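Local atomic coordinates of cystalysin (Treponema denticola, PDB entry 1C7N), a protein that binds pyridoxal-5'-phosphate and belongs to the class I and II aminotransferase family, whose pyridoxal-phosphate-binding domain is built around a mixed seven-stranded sheet. Residues Ile118-Tyr123 and Glu139-Glu144; Tyr149-Gln154 and Gln187-Ile192. One frame throughout, in Å; residues are numbered along the deposited sequence.

Contact 1: Ile118-Tyr123 and Glu139-Glu144; sequences IITPVY and ECELLE. With PLP (pyridoxal-5'-phosphate), chain I.
Ile118 and Glu139 form a parallel bridge at the edge of the seven-stranded sheet of the aminotransferase fold, and beyond them the chain of 118-123 turns toward the pyridoxal-5'-phosphate pocket. The backbone pairing outlasts the strands: Cys140 N donates to Ile118 O at 3.0 Å, and farther on Leu142 N donates to Thr120 O at 2.7 Å. Between these bonds the CA of Ile119 faces Cys140 O across 3.5 Å in a CA-H...O contact. Side chains add a third bond, in which the hydroxyl of Thr120 donates through OG1 to Glu141 OE2 at 2.6 Å, from 42° above the carboxylate plane. The CB of Glu141 points away overall, though it still touches 118-123; the bend at chi2 (77°) turns CD back toward Thr120. OE1 lies 3.4 Å from Pro121 CD. On the apolar side Ile119 and Leu142 cross at about a right angle, with CG2 pressed tightly on CD2 at 3.3 Å. A cis peptide precedes Pro121, whose carbonyl oxygen accepts a hydrogen bond from His174 NE2. Farther along, the pyridine ring of pyridoxal-5'-phosphate lies over one face of the Tyr123 ring, with ligand C2 3.4 Å above the plane over its centre. Thr120 O and Glu141 OE2 are two acceptors 3.5 Å apart, so the bonds from Leu142 N and the Thr120 hydroxyl probably offset their mutual repulsion. The buried backbone N of Thr120 finds no partner, the nearby Cys140 O not being hydrogen-bonded to it.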
# COMPACT_ATOMS: atom_id res chain seq x y z
N ILE A 118 -4.78 11.77 23.15
CA ILE A 118 -3.38 11.51 22.84
C ILE A 118 -2.52 12.18 23.91
O ILE A 118 -2.90 13.21 24.47
CB ILE A 118 -2.97 12.08 21.47
CG1 ILE A 118 -3.27 13.59 21.42
CG2 ILE A 118 -3.68 11.33 20.34
CD1 ILE A 118 -2.62 14.30 20.26
N ILE A 119 -1.38 11.58 24.20
CA ILE A 119 -0.45 12.10 25.19
C ILE A 119 0.62 12.88 24.42
O ILE A 119 1.37 12.30 23.62
CB ILE A 119 0.14 10.95 26.02
CG1 ILE A 119 -1.00 10.24 26.78
CG2 ILE A 119 1.18 11.47 26.99
CD1 ILE A 119 -0.57 9.06 27.61
N THR A 120 0.68 14.18 24.67
CA THR A 120 1.60 15.08 23.98
C THR A 120 2.74 15.66 24.81
O THR A 120 2.68 15.66 26.04
CB THR A 120 0.80 16.26 23.40
OG1 THR A 120 0.23 17.01 24.48
CG2 THR A 120 -0.33 15.76 22.50
N PRO A 121 3.81 16.15 24.15
CA PRO A 121 3.98 16.18 22.69
C PRO A 121 4.13 14.76 22.16
O PRO A 121 4.43 13.84 22.92
CB PRO A 121 5.24 17.02 22.51
CG PRO A 121 6.03 16.68 23.74
CD PRO A 121 4.97 16.76 24.82
N VAL A 122 3.94 14.58 20.85
CA VAL A 122 4.03 13.24 20.29
C VAL A 122 4.07 13.21 18.76
O VAL A 122 3.71 14.20 18.11
CB VAL A 122 2.83 12.38 20.78
CG1 VAL A 122 1.55 12.88 20.13
CG2 VAL A 122 3.06 10.91 20.49
N TYR A 123 4.52 12.08 18.22
CA TYR A 123 4.60 11.82 16.78
C TYR A 123 3.45 12.58 16.10
O TYR A 123 2.28 12.23 16.27
CB TYR A 123 4.47 10.31 16.57
CG TYR A 123 4.47 9.82 15.15
CD1 TYR A 123 5.58 10.00 14.33
CD2 TYR A 123 3.38 9.12 14.65
CE1 TYR A 123 5.60 9.48 13.03
CE2 TYR A 123 3.38 8.60 13.36
CZ TYR A 123 4.49 8.78 12.56
OH TYR A 123 4.49 8.24 11.29
N GLU A 139 -5.90 16.60 24.13
CA GLU A 139 -4.54 16.52 24.63
C GLU A 139 -4.37 16.31 26.13
O GLU A 139 -4.97 17.02 26.95
CB GLU A 139 -3.77 17.77 24.23
CG GLU A 139 -3.67 17.97 22.73
CD GLU A 139 -3.03 19.30 22.38
OE1 GLU A 139 -1.88 19.53 22.79
OE2 GLU A 139 -3.69 20.10 21.69
N CYS A 140 -3.55 15.33 26.48
CA CYS A 140 -3.24 15.03 27.87
C CYS A 140 -1.72 15.20 27.95
O CYS A 140 -0.97 14.22 27.97
CB CYS A 140 -3.65 13.60 28.21
SG CYS A 140 -3.59 13.24 29.98
N GLU A 141 -1.29 16.45 27.99
CA GLU A 141 0.12 16.82 28.03
C GLU A 141 0.97 16.07 29.06
O GLU A 141 0.55 15.85 30.20
CB GLU A 141 0.25 18.33 28.26
CG GLU A 141 1.68 18.85 28.17
CD GLU A 141 2.17 18.99 26.74
OE1 GLU A 141 3.38 19.21 26.55
OE2 GLU A 141 1.34 18.89 25.80
N LEU A 142 2.16 15.68 28.64
CA LEU A 142 3.10 14.97 29.50
C LEU A 142 3.68 15.95 30.52
O LEU A 142 3.85 17.14 30.23
CB LEU A 142 4.24 14.37 28.68
CG LEU A 142 3.97 13.12 27.84
CD1 LEU A 142 5.09 12.94 26.83
CD2 LEU A 142 3.87 11.91 28.76
N LEU A 143 3.98 15.44 31.71
CA LEU A 143 4.58 16.26 32.75
C LEU A 143 6.08 16.11 32.57
O LEU A 143 6.57 15.00 32.34
CB LEU A 143 4.16 15.77 34.13
CG LEU A 143 2.65 15.80 34.43
CD1 LEU A 143 2.40 15.20 35.81
CD2 LEU A 143 2.14 17.23 34.36
N GLU A 144 6.82 17.21 32.65
CA GLU A 144 8.26 17.13 32.47
C GLU A 144 9.03 17.76 33.62
O GLU A 144 8.72 18.87 34.05
CB GLU A 144 8.65 17.81 31.15
CG GLU A 144 10.15 17.76 30.85
CD GLU A 144 10.88 19.03 31.25
OE1 GLU A 144 12.08 18.94 31.59
OE2 GLU A 144 10.27 20.12 31.20
N1 PLP I . 4.12 5.53 14.54
C2 PLP I . 5.20 6.20 15.14
C2A PLP I . 5.00 6.55 16.60
C3 PLP I . 6.40 6.36 14.32
O3 PLP I . 7.35 7.10 14.90
C4 PLP I . 6.43 5.82 13.01
C4A PLP I . 7.64 5.87 12.19
C5 PLP I . 5.22 5.10 12.51
C6 PLP I . 4.09 5.00 13.27
C5A PLP I . 5.42 4.23 11.27
O4P PLP I . 4.68 4.37 10.13
P PLP I . 5.03 3.24 9.01
O1P PLP I . 4.40 3.79 7.82
O2P PLP I . 4.38 1.93 9.45
O3P PLP I . 6.48 3.09 8.86

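Contact 2: Tyr149-Gln154 and Gln187-Ile192. Unlike the reference sequence in segment 149-154: Gln154 (reference Glu).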
# COMPACT_ATOMS: atom_id res chain seq x y z
N TYR A 149 10.00 12.64 31.36
CA TYR A 149 8.58 12.72 31.06
C TYR A 149 7.72 11.65 31.72
O TYR A 149 8.04 10.47 31.68
CB TYR A 149 8.36 12.68 29.54
CG TYR A 149 8.76 13.96 28.83
CD1 TYR A 149 10.08 14.20 28.46
CD2 TYR A 149 7.81 14.94 28.56
CE1 TYR A 149 10.45 15.39 27.83
CE2 TYR A 149 8.16 16.13 27.94
CZ TYR A 149 9.48 16.35 27.58
OH TYR A 149 9.81 17.53 26.96
N THR A 150 6.60 12.08 32.31
CA THR A 150 5.67 11.18 32.98
C THR A 150 4.22 11.52 32.63
O THR A 150 3.92 12.62 32.16
CB THR A 150 5.84 11.25 34.51
OG1 THR A 150 5.78 12.62 34.94
CG2 THR A 150 7.17 10.64 34.93
N ILE A 151 3.32 10.57 32.88
CA ILE A 151 1.90 10.72 32.59
C ILE A 151 1.13 11.53 33.64
O ILE A 151 1.36 11.38 34.83
CB ILE A 151 1.23 9.33 32.49
CG1 ILE A 151 1.93 8.48 31.42
CG2 ILE A 151 -0.25 9.49 32.17
CD1 ILE A 151 1.83 9.03 30.03
N ASP A 152 0.23 12.40 33.18
CA ASP A 152 -0.59 13.18 34.10
C ASP A 152 -1.85 12.34 34.32
O ASP A 152 -2.85 12.51 33.63
CB ASP A 152 -0.99 14.52 33.47
CG ASP A 152 -1.76 15.41 34.44
OD1 ASP A 152 -2.37 14.87 35.39
OD2 ASP A 152 -1.76 16.65 34.24
N PHE A 153 -1.78 11.42 35.27
CA PHE A 153 -2.90 10.52 35.54
C PHE A 153 -4.20 11.19 35.98
O PHE A 153 -5.28 10.77 35.57
CB PHE A 153 -2.48 9.45 36.54
CG PHE A 153 -1.35 8.59 36.06
CD1 PHE A 153 -0.06 8.77 36.55
CD2 PHE A 153 -1.56 7.61 35.09
CE1 PHE A 153 1.00 7.98 36.09
CE2 PHE A 153 -0.51 6.82 34.62
CZ PHE A 153 0.77 7.01 35.12
N GLN A 154 -4.11 12.21 36.82
CA GLN A 154 -5.31 12.90 37.28
C GLN A 154 -6.07 13.46 36.08
O GLN A 154 -7.28 13.27 35.96
CB GLN A 154 -4.95 14.05 38.23
CG GLN A 154 -4.13 13.63 39.45
CD GLN A 154 -3.98 14.76 40.45
OE1 GLN A 154 -3.60 15.87 40.09
NE2 GLN A 154 -4.27 14.47 41.71
N GLN A 187 -0.27 0.02 34.31
CA GLN A 187 -1.34 -0.49 35.17
C GLN A 187 -2.33 0.63 35.46
O GLN A 187 -3.55 0.44 35.36
CB GLN A 187 -0.77 -1.03 36.48
CG GLN A 187 -0.00 -2.34 36.33
CD GLN A 187 -0.91 -3.54 36.07
OE1 GLN A 187 -0.48 -4.53 35.48
NE2 GLN A 187 -2.15 -3.45 36.53
N LYS A 188 -1.82 1.80 35.83
CA LYS A 188 -2.66 2.95 36.13
C LYS A 188 -3.51 3.34 34.92
O LYS A 188 -4.68 3.70 35.06
CB LYS A 188 -1.82 4.16 36.55
CG LYS A 188 -1.38 4.18 38.01
CD LYS A 188 -0.85 5.57 38.35
CE LYS A 188 -0.51 5.71 39.83
NZ LYS A 188 -0.12 7.11 40.16
N ILE A 189 -2.90 3.29 33.74
CA ILE A 189 -3.62 3.64 32.53
C ILE A 189 -4.66 2.56 32.24
O ILE A 189 -5.78 2.87 31.83
CB ILE A 189 -2.66 3.77 31.32
CG1 ILE A 189 -1.60 4.83 31.63
CG2 ILE A 189 -3.46 4.14 30.06
CD1 ILE A 189 -0.55 4.97 30.55
N LYS A 190 -4.29 1.30 32.45
CA LYS A 190 -5.21 0.19 32.22
C LYS A 190 -6.47 0.35 33.07
O LYS A 190 -7.58 0.14 32.58
CB LYS A 190 -4.54 -1.15 32.56
CG LYS A 190 -5.52 -2.32 32.61
CD LYS A 190 -4.84 -3.60 33.07
CE LYS A 190 -4.29 -3.47 34.48
NZ LYS A 190 -5.34 -3.38 35.54
N ASP A 191 -6.29 0.71 34.34
CA ASP A 191 -7.43 0.89 35.23
C ASP A 191 -8.34 2.00 34.74
O ASP A 191 -9.57 1.86 34.73
CB ASP A 191 -6.97 1.18 36.66
CG ASP A 191 -6.34 -0.03 37.33
OD1 ASP A 191 -6.62 -1.17 36.90
OD2 ASP A 191 -5.58 0.16 38.30
N ILE A 192 -7.75 3.12 34.34
CA ILE A 192 -8.51 4.25 33.84
C ILE A 192 -9.30 3.84 32.59
O ILE A 192 -10.46 4.22 32.41
CB ILE A 192 -7.58 5.44 33.47
CG1 ILE A 192 -6.88 5.95 34.73
CG2 ILE A 192 -8.38 6.55 32.81
CD1 ILE A 192 -5.92 7.09 34.47
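The carbonyl oxygen of Ile192, whose CD1 packs against Phe153, is gripped twice, hydrogen-bonded to both Lys195 NZ and Ser196 OG. Both donors come from the C-terminal end of the same helix, 183-195, or the residue just after it. The contact joins that helix to the start of helix 153-160 in the alpha/beta fold, with Ile189 also reaching the central strand 165-171. Asp152 is the N-cap residue of helix 153-160, its OD1 accepting from Lys155 N; it is also the centre of an inverse gamma turn closed by a weak bond from Phe153 N to Ile151 O. Immediately after the cap, Phe153 sends its ring into the contact. Over one face lies the extended chain of Lys188, a CH-pi contact with CD 3.6 Å from the ring centroid and only 4° off the normal. Ile151 of its own segment backs the opposite face, with CB 3.5 Å above the plane and shifted toward the rim. Lys188 CB is also close, 3.5 Å from Phe153 CE2. The ring edge belongs to Ile189, whose CG1 lies in the ring plane, 3.8 Å from Phe153 CE2.

Overall arrangement
Contacts 1 and 2 follow one another along the chain, their centres 12 Å apart, and a two-stranded antiparallel hairpin joins them: strand 143-145 leaves contact 1 and strand 148-150 leads into contact 2. Leu143 N lies 2.9 Å from Thr150 O, a probable hydrogen bond of that hairpin. Their apolar sides merge too, with Ile119 CD1 3.4 Å from Ile151 CD1 and Leu142 CB 3.6 Å from Tyr149 CD2. Contact 1 alone supplies a residue of the pyridoxal-5'-phosphate pocket, Tyr123; contact 2 meets the loop leading to Tyr123 through Ile151, which packs on Ile119.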